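Twitching motility protein PilT (Aquifex aeolicus, PDB 2EYU) powers retraction of type IV pili in twitching motility, probably as an ATPase motor whose C-terminal domain has the P-loop NTPase fold. Local coordinates at residues S44-I49 with Y55-I60. The protein carries 1 engineered substitution. Residues are numbered along the deposited sequence; the frame is centred on the assembly and turned at random.
Sequences SMIDYI and YHIITI
Ile46 and Ile49 of helix 38-52 meet Ile57 and Thr59 of strand 56-61, and Tyr55 just before it, in a P-loop NTPase fold. The helix leads out of a probable Walker A (P-loop) segment. After the helix the chain turns back through a short connection into strand 56-61. The axes of helix 44-49 and strand 56-60 run nearly antiparallel, at 156°, and come within 10.6 Å. No hydrogen bond crosses the gap, and the contact is apolar.

Ile57 sits at its middle. The tip of its side chain, CD1, reaches toward the helix and touches both isoleucines by their CG2 methyls. It lies 3.9 Å from CG2 of Ile49 and 4.1 Å from CG2 of Ile46. Chi1, -51° in Ile49 and -69° in Ile46, sets CG1 beside the backbone N and leaves CG2 anti to it. This puts the branch methyl, rather than the longer arm, against Ile57.

The same methyl of Ile49 also rests against the Tyr55 ring. Its CG2 is 3.5 Å from Tyr55 CD2, with Tyr55 CE2 slightly farther away. The methyl approaches the ring obliquely, and the two side chains cross at about a right angle. At the other end the fit is looser: Ile46 CD1 stands 4.3 Å from Thr59 CG2. Thr59 OG1 is hydrogen-bonded to the backbone O of Asn76, on neighbouring strand 74-79.

Ile57 and Thr59 face the helix, while Ile58 and Ile60 pack on helix 87-97 across the sheet. Strand 56-61 runs between parallel strands 74-79 and 101-104. Phe103 of the latter touches both Ile46 and Thr59 and continues the apolar layer between helix 38-52 and the sheet.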
loop_
_atom_site.group_PDB
_atom_site.type_symbol
_atom_site.label_atom_id
_atom_site.label_comp_id
_atom_site.label_asym_id
_atom_site.label_seq_id
_atom_site.Cartn_x
_atom_site.Cartn_y
_atom_site.Cartn_z
ATOM N N SER A 44 -6.624 -9.494 -2.756
ATOM C CA SER A 44 -7.899 -9.533 -2.062
ATOM C C SER A 44 -8.694 -8.242 -2.290
ATOM O O SER A 44 -9.926 -8.298 -2.414
ATOM C CB SER A 44 -7.721 -9.738 -0.561
ATOM O OG SER A 44 -8.967 -9.424 0.080
HETATM N N MSE A 45 -8.005 -7.109 -2.320
HETATM C CA MSE A 45 -8.637 -5.807 -2.551
HETATM C C MSE A 45 -9.062 -5.656 -3.993
HETATM O O MSE A 45 -10.150 -5.168 -4.321
HETATM C CB MSE A 45 -7.706 -4.637 -2.233
HETATM C CG MSE A 45 -7.245 -4.483 -0.808
HETATM SE SE MSE A 45 -5.994 -3.036 -0.547
HETATM C CE MSE A 45 -7.318 -1.716 -1.053
ATOM N N ILE A 46 -8.247 -6.056 -4.966
ATOM C CA ILE A 46 -8.723 -5.999 -6.344
ATOM C C ILE A 46 -9.868 -6.966 -6.579
ATOM O O ILE A 46 -10.852 -6.715 -7.280
ATOM C CB ILE A 46 -7.553 -6.308 -7.300
ATOM C CG1 ILE A 46 -6.480 -5.211 -7.346
ATOM C CG2 ILE A 46 -8.051 -6.635 -8.699
ATOM C CD1 ILE A 46 -5.283 -5.680 -8.162
ATOM N N ASP A 47 -9.785 -8.163 -5.984
ATOM C CA ASP A 47 -10.864 -9.120 -6.215
ATOM C C ASP A 47 -12.195 -8.652 -5.619
ATOM O O ASP A 47 -13.216 -9.103 -6.131
ATOM C CB ASP A 47 -10.545 -10.510 -5.653
ATOM C CG ASP A 47 -11.508 -11.548 -6.211
ATOM O OD1 ASP A 47 -12.209 -12.190 -5.403
ATOM O OD2 ASP A 47 -11.568 -11.702 -7.449
ATOM N N TYR A 48 -12.167 -7.792 -4.610
ATOM C CA TYR A 48 -13.334 -7.094 -4.104
ATOM C C TYR A 48 -13.936 -6.254 -5.221
ATOM O O TYR A 48 -15.142 -6.271 -5.458
ATOM C CB TYR A 48 -13.019 -6.155 -2.936
ATOM C CG TYR A 48 -14.185 -5.291 -2.483
ATOM C CD1 TYR A 48 -15.282 -5.793 -1.814
ATOM C CD2 TYR A 48 -14.181 -3.923 -2.752
ATOM C CE1 TYR A 48 -16.344 -4.996 -1.409
ATOM C CE2 TYR A 48 -15.228 -3.118 -2.358
ATOM C CZ TYR A 48 -16.314 -3.647 -1.686
ATOM O OH TYR A 48 -17.336 -2.819 -1.305
ATOM N N ILE A 49 -13.043 -5.493 -5.850
ATOM C CA ILE A 49 -13.484 -4.654 -6.958
ATOM C C ILE A 49 -14.165 -5.551 -7.979
ATOM O O ILE A 49 -15.329 -5.299 -8.286
ATOM C CB ILE A 49 -12.303 -3.883 -7.575
ATOM C CG1 ILE A 49 -11.445 -3.124 -6.562
ATOM C CG2 ILE A 49 -12.815 -2.943 -8.639
ATOM C CD1 ILE A 49 -10.120 -2.622 -7.101
ATOM N N TYR A 55 -15.851 -2.710 -13.668
ATOM C CA TYR A 55 -14.763 -1.913 -14.203
ATOM C C TYR A 55 -13.940 -2.682 -15.238
ATOM O O TYR A 55 -14.092 -3.897 -15.347
ATOM C CB TYR A 55 -13.764 -1.533 -13.115
ATOM C CG TYR A 55 -14.170 -0.522 -12.086
ATOM C CD1 TYR A 55 -15.262 0.309 -12.251
ATOM C CD2 TYR A 55 -13.412 -0.407 -10.923
ATOM C CE1 TYR A 55 -15.603 1.231 -11.275
ATOM C CE2 TYR A 55 -13.751 0.514 -9.955
ATOM C CZ TYR A 55 -14.844 1.328 -10.134
ATOM O OH TYR A 55 -15.177 2.247 -9.163
ATOM N N HIS A 56 -13.073 -1.960 -15.923
ATOM C CA HIS A 56 -11.959 -2.490 -16.690
ATOM C C HIS A 56 -10.722 -2.487 -15.782
ATOM O O HIS A 56 -10.373 -1.400 -15.297
ATOM C CB HIS A 56 -11.659 -1.686 -17.933
ATOM C CG HIS A 56 -10.681 -2.318 -18.865
ATOM N ND1 HIS A 56 -10.158 -3.584 -18.671
ATOM C CD2 HIS A 56 -10.133 -1.851 -20.012
ATOM C CE1 HIS A 56 -9.326 -3.862 -19.654
ATOM N NE2 HIS A 56 -9.290 -2.832 -20.485
ATOM N N ILE A 57 -10.119 -3.657 -15.561
ATOM C CA ILE A 57 -8.991 -3.677 -14.606
ATOM C C ILE A 57 -7.748 -4.194 -15.316
ATOM O O ILE A 57 -7.754 -5.232 -15.974
ATOM C CB ILE A 57 -9.293 -4.495 -13.343
ATOM C CG1 ILE A 57 -10.452 -4.030 -12.462
ATOM C CG2 ILE A 57 -8.090 -4.581 -12.393
ATOM C CD1 ILE A 57 -10.738 -4.956 -11.288
ATOM N N ILE A 58 -6.634 -3.458 -15.212
ATOM C CA ILE A 58 -5.460 -3.954 -15.930
ATOM C C ILE A 58 -4.360 -4.199 -14.910
ATOM O O ILE A 58 -4.096 -3.358 -14.038
ATOM C CB ILE A 58 -5.010 -2.984 -17.030
ATOM C CG1 ILE A 58 -6.067 -2.788 -18.131
ATOM C CG2 ILE A 58 -3.673 -3.386 -17.632
ATOM C CD1 ILE A 58 -5.506 -2.250 -19.425
ATOM N N THR A 59 -3.725 -5.363 -15.019
ATOM C CA THR A 59 -2.662 -5.748 -14.083
ATOM C C THR A 59 -1.363 -5.993 -14.841
ATOM O O THR A 59 -1.375 -6.456 -15.977
ATOM C CB THR A 59 -3.041 -7.017 -13.298
ATOM O OG1 THR A 59 -3.877 -7.836 -14.128
ATOM C CG2 THR A 59 -3.877 -6.703 -12.070
ATOM N N ILE A 60 -0.251 -5.659 -14.218
ATOM C CA ILE A 60 1.111 -5.769 -14.684
ATOM C C ILE A 60 1.950 -6.408 -13.573
ATOM O O ILE A 60 2.231 -5.658 -12.633
ATOM C CB ILE A 60 1.692 -4.381 -14.980
ATOM C CG1 ILE A 60 0.815 -3.539 -15.920
ATOM C CG2 ILE A 60 3.117 -4.463 -15.498
ATOM C CD1 ILE A 60 1.076 -2.059 -15.713
#